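Local coordinates for uncharacterized protein (Treponema denticola ATCC 35404, PDB 6R9N) that senses iron and oxygen for bacterial chemotaxis, using a di-iron centre that stabilises an iron-peroxy species, at residues H17-L22 against S160-S165; G46-P51 against A90-I95. All coordinates share one frame; numbering follows the deposited sequence.

Both contacts are buried, and both involve the seven-stranded sheet, on its two opposite faces. Interaction 1 (17-22 with 160-165) lies nearer the centre of the chain and joins that sheet to the six-stranded one; interaction 2 (46-51 with 90-95) seats helix 89-95 against strand 45-49 and the loop that follows it. Each turns on an aliphatic group laid over an aromatic face, Ile162 on Phe19 in the first and Leu48 with Pro51 on Trp92 in the second. Interaction 1 adds polar groups at one end, whereas interaction 2 is essentially apolar. The two meet at Phe164, whose CB packs 3.5 Å from CD1 of Leu49.

Interaction 1: residues H17-L22 against S160-S165; sequences HKFIWL and SRILFS
Phe19 and Ile162 pack across the interface between the two beta sheets of a metallo-beta-lactamase-type sandwich, linking strand 17-21 of the seven-stranded sheet to strand 162-164 of the six-stranded one. The tight part is one face of the Phe19 ring. Ile162 lays both branches over it: CD1 sits at the root of the ring, 3.6 Å from Phe19 CG, while CG2 reaches the far rim, 3.6 Å from Phe19 CZ, and makes a CH-pi contact 3.9 Å from the ring centroid. With CG anti to the backbone N (chi1 -165°), the Phe19 ring extends from its strand toward the other sheet. Leu11 also touches Ile162, and Ile40 touches Phe19, so neighbouring strands continue this apolar layer.

The His17 end is looser and polar, though still buried. There the imidazole comes no nearer to Ser160 than 4.5 Å, from NE2 to the backbone N, and the two residues are joined through Asp157, whose OD2 hydrogen-bonds both His17 NE2 and Ser160 OG. On its other side, His17 ND1 is bonded to Asp42, so both ring nitrogens have carboxylate partners and the rotation of the ring is fixed. Ser160 OG approaches the Phe19 ring obliquely, 3.7 Å from CD2, and closes an ST turn by accepting the N-H of Ile162 at 3.3 Å, bent to 141°.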
loop_
_atom_site.group_PDB
_atom_site.type_symbol
_atom_site.label_atom_id
_atom_site.label_comp_id
_atom_site.label_asym_id
_atom_site.label_seq_id
_atom_site.Cartn_x
_atom_site.Cartn_y
_atom_site.Cartn_z
ATOM N N HIS A 17 -15.782 -5.442 28.660
ATOM C CA HIS A 17 -14.839 -5.216 27.571
ATOM C C HIS A 17 -14.103 -6.512 27.258
ATOM O O HIS A 17 -13.596 -7.165 28.170
ATOM C CB HIS A 17 -13.843 -4.109 27.955
ATOM C CG HIS A 17 -12.849 -3.773 26.885
ATOM N ND1 HIS A 17 -13.077 -2.793 25.943
ATOM C CD2 HIS A 17 -11.602 -4.249 26.636
ATOM C CE1 HIS A 17 -12.023 -2.692 25.148
ATOM N NE2 HIS A 17 -11.112 -3.557 25.551
ATOM N N LYS A 18 -14.045 -6.881 25.979
ATOM C CA LYS A 18 -13.255 -8.019 25.529
ATOM C C LYS A 18 -12.401 -7.621 24.336
ATOM O O LYS A 18 -12.817 -6.820 23.494
ATOM C CB LYS A 18 -14.126 -9.208 25.104
ATOM C CG LYS A 18 -14.883 -9.919 26.213
ATOM C CD LYS A 18 -15.583 -11.142 25.644
ATOM C CE LYS A 18 -16.622 -11.713 26.613
ATOM N NZ LYS A 18 -17.765 -12.320 25.874
ATOM N N PHE A 19 -11.217 -8.227 24.258
ATOM C CA PHE A 19 -10.340 -8.155 23.094
ATOM C C PHE A 19 -10.148 -9.587 22.600
ATOM O O PHE A 19 -9.696 -10.446 23.364
ATOM C CB PHE A 19 -8.995 -7.501 23.453
ATOM C CG PHE A 19 -8.175 -7.059 22.263
ATOM C CD1 PHE A 19 -7.775 -7.962 21.290
ATOM C CD2 PHE A 19 -7.785 -5.729 22.129
ATOM C CE1 PHE A 19 -7.020 -7.543 20.197
ATOM C CE2 PHE A 19 -7.029 -5.305 21.058
ATOM C CZ PHE A 19 -6.641 -6.202 20.092
ATOM N N ILE A 20 -10.485 -9.832 21.330
ATOM C CA ILE A 20 -10.626 -11.170 20.764
ATOM C C ILE A 20 -9.796 -11.277 19.485
ATOM O O ILE A 20 -9.909 -10.428 18.590
ATOM C CB ILE A 20 -12.099 -11.503 20.449
ATOM C CG1 ILE A 20 -12.967 -11.427 21.709
ATOM C CG2 ILE A 20 -12.217 -12.875 19.735
ATOM C CD1 ILE A 20 -14.398 -11.022 21.419
ATOM N N TRP A 21 -9.023 -12.354 19.374
ATOM C CA TRP A 21 -8.401 -12.755 18.118
ATOM C C TRP A 21 -9.361 -13.634 17.310
ATOM O O TRP A 21 -9.845 -14.659 17.812
ATOM C CB TRP A 21 -7.090 -13.490 18.391
ATOM C CG TRP A 21 -6.537 -14.139 17.181
ATOM C CD1 TRP A 21 -6.522 -13.636 15.911
ATOM C CD2 TRP A 21 -5.929 -15.436 17.106
ATOM N NE1 TRP A 21 -5.929 -14.537 15.053
ATOM C CE2 TRP A 21 -5.558 -15.649 15.763
ATOM C CE3 TRP A 21 -5.654 -16.433 18.048
ATOM C CZ2 TRP A 21 -4.929 -16.823 15.337
ATOM C CZ3 TRP A 21 -5.021 -17.594 17.624
ATOM C CH2 TRP A 21 -4.672 -17.778 16.280
ATOM N N LEU A 22 -9.634 -13.212 16.072
ATOM C CA LEU A 22 -10.584 -13.803 15.119
ATOM C C LEU A 22 -12.021 -13.575 15.559
ATOM O O LEU A 22 -12.637 -12.580 15.169
ATOM C CB LEU A 22 -10.318 -15.302 14.898
ATOM C CG LEU A 22 -8.930 -15.559 14.322
ATOM C CD1 LEU A 22 -8.758 -17.008 13.917
ATOM C CD2 LEU A 22 -8.621 -14.615 13.140
ATOM N N SER A 160 -7.326 -3.143 27.867
ATOM C CA SER A 160 -6.576 -4.395 27.868
ATOM C C SER A 160 -5.067 -4.175 27.865
ATOM O O SER A 160 -4.314 -5.114 28.146
ATOM C CB SER A 160 -6.979 -5.248 26.661
ATOM O OG SER A 160 -6.697 -4.543 25.455
ATOM N N ARG A 161 -4.606 -2.981 27.496
ATOM C CA ARG A 161 -3.185 -2.731 27.222
ATOM C C ARG A 161 -2.646 -3.615 26.093
ATOM O O ARG A 161 -1.477 -4.005 26.091
ATOM C CB ARG A 161 -2.346 -2.872 28.489
ATOM C CG ARG A 161 -2.716 -1.796 29.505
ATOM C CD ARG A 161 -2.031 -1.988 30.816
ATOM N NE ARG A 161 -0.602 -1.789 30.701
ATOM C CZ ARG A 161 0.249 -2.037 31.687
ATOM N NH1 ARG A 161 1.547 -1.831 31.511
ATOM N NH2 ARG A 161 -0.206 -2.487 32.853
ATOM N N ILE A 162 -3.488 -3.897 25.098
ATOM C CA ILE A 162 -3.062 -4.603 23.889
ATOM C C ILE A 162 -2.905 -3.575 22.773
ATOM O O ILE A 162 -3.798 -2.745 22.553
ATOM C CB ILE A 162 -4.061 -5.701 23.482
ATOM C CG1 ILE A 162 -4.183 -6.772 24.581
ATOM C CG2 ILE A 162 -3.640 -6.338 22.147
ATOM C CD1 ILE A 162 -5.344 -7.734 24.380
ATOM N N LEU A 163 -1.756 -3.599 22.101
ATOM C CA LEU A 163 -1.512 -2.793 20.916
ATOM C C LEU A 163 -1.686 -3.672 19.683
ATOM O O LEU A 163 -0.900 -4.605 19.459
ATOM C CB LEU A 163 -0.104 -2.198 20.950
ATOM C CG LEU A 163 0.336 -1.463 19.681
ATOM C CD1 LEU A 163 -0.498 -0.204 19.471
ATOM C CD2 LEU A 163 1.818 -1.116 19.727
ATOM N N PHE A 164 -2.696 -3.371 18.868
ATOM C CA PHE A 164 -2.744 -3.928 17.517
ATOM C C PHE A 164 -1.789 -3.115 16.641
ATOM O O PHE A 164 -1.931 -1.896 16.533
ATOM C CB PHE A 164 -4.165 -3.890 16.960
ATOM C CG PHE A 164 -4.245 -4.134 15.471
ATOM C CD1 PHE A 164 -3.948 -5.380 14.937
ATOM C CD2 PHE A 164 -4.633 -3.117 14.610
ATOM C CE1 PHE A 164 -4.008 -5.607 13.559
ATOM C CE2 PHE A 164 -4.702 -3.337 13.227
ATOM C CZ PHE A 164 -4.393 -4.581 12.707
ATOM N N SER A 165 -0.810 -3.775 16.025
ATOM C CA SER A 165 0.342 -3.069 15.478
ATOM C C SER A 165 0.399 -3.076 13.950
ATOM O O SER A 165 1.390 -2.617 13.385
ATOM C CB SER A 165 1.630 -3.675 16.049
ATOM O OG SER A 165 1.709 -5.062 15.745
#

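Interaction 2: residues G46-P51 against A90-I95; sequences GVLLDP and ALWLGI
Leu48 sends its CG anti to the backbone N (chi1 -167°), and Trp92 turns its CG beside its own backbone N (chi1 -65°), which together bring the leucine methyl CD2 over the indole. The two side chains cross at about a right angle. CD2 stands almost straight above the six-membered ring, 3.5 Å from its centroid and only 7° off the normal, a close CH-pi contact. Pro51 takes the neighbouring half of the same face: its CG lies 4.1 Å from the centroid of the five-membered ring, more tilted from the normal. Strand 45-49 and helix 89-95 thereby meet as sheet and covering helix in the alpha-beta layering of the metallo-beta-lactamase fold; the Trp92 indole, projecting from the helix, lays one face against the strand and the loop after it. Helix 57-65 joins the same cluster through Val60 and Ile64, and Phe57 meets the indole edge-to-face. Ile76 of the adjacent parallel strand 73-77 touches both Leu48 and Trp92. The Pro51 side chain is about 11 Å from a bound iron, beyond direct contact with the di-iron centre, and its CB rests 3.5 Å from Trp92 NE1.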
loop_
_atom_site.group_PDB
_atom_site.type_symbol
_atom_site.label_atom_id
_atom_site.label_comp_id
_atom_site.label_asym_id
_atom_site.label_seq_id
_atom_site.Cartn_x
_atom_site.Cartn_y
_atom_site.Cartn_z
ATOM N N GLY A 46 -19.190 -3.523 18.919
ATOM C CA GLY A 46 -18.004 -4.119 18.319
ATOM C C GLY A 46 -17.105 -3.117 17.608
ATOM O O GLY A 46 -17.571 -2.110 17.077
ATOM N N VAL A 47 -15.803 -3.401 17.616
ATOM C CA VAL A 47 -14.805 -2.679 16.831
ATOM C C VAL A 47 -13.989 -3.734 16.092
ATOM O O VAL A 47 -13.380 -4.603 16.727
ATOM C CB VAL A 47 -13.891 -1.801 17.709
ATOM C CG1 VAL A 47 -12.807 -1.130 16.863
ATOM C CG2 VAL A 47 -14.706 -0.767 18.506
ATOM N N LEU A 48 -14.007 -3.683 14.766
ATOM C CA LEU A 48 -13.355 -4.687 13.930
ATOM C C LEU A 48 -12.016 -4.166 13.426
ATOM O O LEU A 48 -11.963 -3.096 12.814
ATOM C CB LEU A 48 -14.264 -5.043 12.755
ATOM C CG LEU A 48 -13.960 -6.275 11.910
ATOM C CD1 LEU A 48 -13.751 -7.516 12.793
ATOM C CD2 LEU A 48 -15.110 -6.485 10.918
ATOM N N LEU A 49 -10.948 -4.945 13.629
ATOM C CA LEU A 49 -9.601 -4.533 13.239
ATOM C C LEU A 49 -9.121 -5.315 12.019
ATOM O O LEU A 49 -9.047 -6.550 12.054
ATOM C CB LEU A 49 -8.616 -4.722 14.391
ATOM C CG LEU A 49 -8.900 -4.051 15.730
ATOM C CD1 LEU A 49 -7.657 -4.008 16.583
ATOM C CD2 LEU A 49 -9.431 -2.659 15.535
ATOM N N ASP A 50 -8.737 -4.576 10.961
ATOM C CA ASP A 50 -8.162 -5.079 9.711
ATOM C C ASP A 50 -8.838 -6.367 9.266
ATOM O O ASP A 50 -8.220 -7.440 9.250
ATOM C CB ASP A 50 -6.655 -5.286 9.859
ATOM C CG ASP A 50 -5.889 -3.982 9.769
ATOM O OD1 ASP A 50 -6.535 -2.908 9.887
ATOM O OD2 ASP A 50 -4.646 -4.022 9.577
ATOM N N PRO A 51 -10.122 -6.301 8.928
ATOM C CA PRO A 51 -10.869 -7.504 8.579
ATOM C C PRO A 51 -10.599 -8.007 7.174
ATOM O O PRO A 51 -11.253 -8.963 6.750
ATOM C CB PRO A 51 -12.317 -7.023 8.711
ATOM C CG PRO A 51 -12.238 -5.603 8.193
ATOM C CD PRO A 51 -10.878 -5.078 8.599
ATOM N N ALA A 90 -16.251 -3.931 0.890
ATOM C CA ALA A 90 -17.617 -3.870 0.367
ATOM C C ALA A 90 -18.550 -4.800 1.134
ATOM O O ALA A 90 -19.705 -4.449 1.406
ATOM C CB ALA A 90 -17.634 -4.205 -1.124
ATOM N N LEU A 91 -18.062 -5.986 1.508
ATOM C CA LEU A 91 -18.904 -6.936 2.227
ATOM C C LEU A 91 -19.256 -6.434 3.624
ATOM O O LEU A 91 -20.383 -6.630 4.092
ATOM C CB LEU A 91 -18.201 -8.287 2.314
ATOM C CG LEU A 91 -17.757 -8.846 0.967
ATOM C CD1 LEU A 91 -16.893 -10.069 1.179
ATOM C CD2 LEU A 91 -18.985 -9.172 0.112
ATOM N N TRP A 92 -18.307 -5.802 4.318
ATOM C CA TRP A 92 -18.612 -5.330 5.664
ATOM C C TRP A 92 -19.552 -4.135 5.632
ATOM O O TRP A 92 -20.394 -3.986 6.529
ATOM C CB TRP A 92 -17.323 -4.989 6.410
ATOM C CG TRP A 92 -16.465 -6.192 6.633
ATOM C CD1 TRP A 92 -15.324 -6.530 5.953
ATOM C CD2 TRP A 92 -16.693 -7.240 7.576
ATOM N NE1 TRP A 92 -14.826 -7.719 6.428
ATOM C CE2 TRP A 92 -15.649 -8.175 7.424
ATOM C CE3 TRP A 92 -17.679 -7.479 8.538
ATOM C CZ2 TRP A 92 -15.561 -9.322 8.198
ATOM C CZ3 TRP A 92 -17.591 -8.632 9.307
ATOM C CH2 TRP A 92 -16.539 -9.535 9.132
ATOM N N LEU A 93 -19.447 -3.291 4.600
ATOM C CA LEU A 93 -20.328 -2.128 4.498
ATOM C C LEU A 93 -21.778 -2.525 4.277
ATOM O O LEU A 93 -22.677 -1.752 4.628
ATOM C CB LEU A 93 -19.867 -1.190 3.366
ATOM C CG LEU A 93 -18.566 -0.416 3.604
ATOM C CD1 LEU A 93 -18.325 0.602 2.498
ATOM C CD2 LEU A 93 -18.574 0.266 4.964
ATOM N N GLY A 94 -22.023 -3.724 3.744
ATOM C CA GLY A 94 -23.384 -4.136 3.471
ATOM C C GLY A 94 -24.131 -4.628 4.690
ATOM O O GLY A 94 -25.356 -4.489 4.757
ATOM N N ILE A 95 -23.431 -5.210 5.664
ATOM C CA ILE A 95 -24.079 -5.788 6.839
ATOM C C ILE A 95 -23.859 -4.980 8.105
ATOM O O ILE A 95 -24.347 -5.384 9.174
ATOM C CB ILE A 95 -23.640 -7.241 7.063
ATOM C CG1 ILE A 95 -22.130 -7.323 7.244
ATOM C CG2 ILE A 95 -24.101 -8.108 5.916
ATOM C CD1 ILE A 95 -21.705 -8.660 7.762
#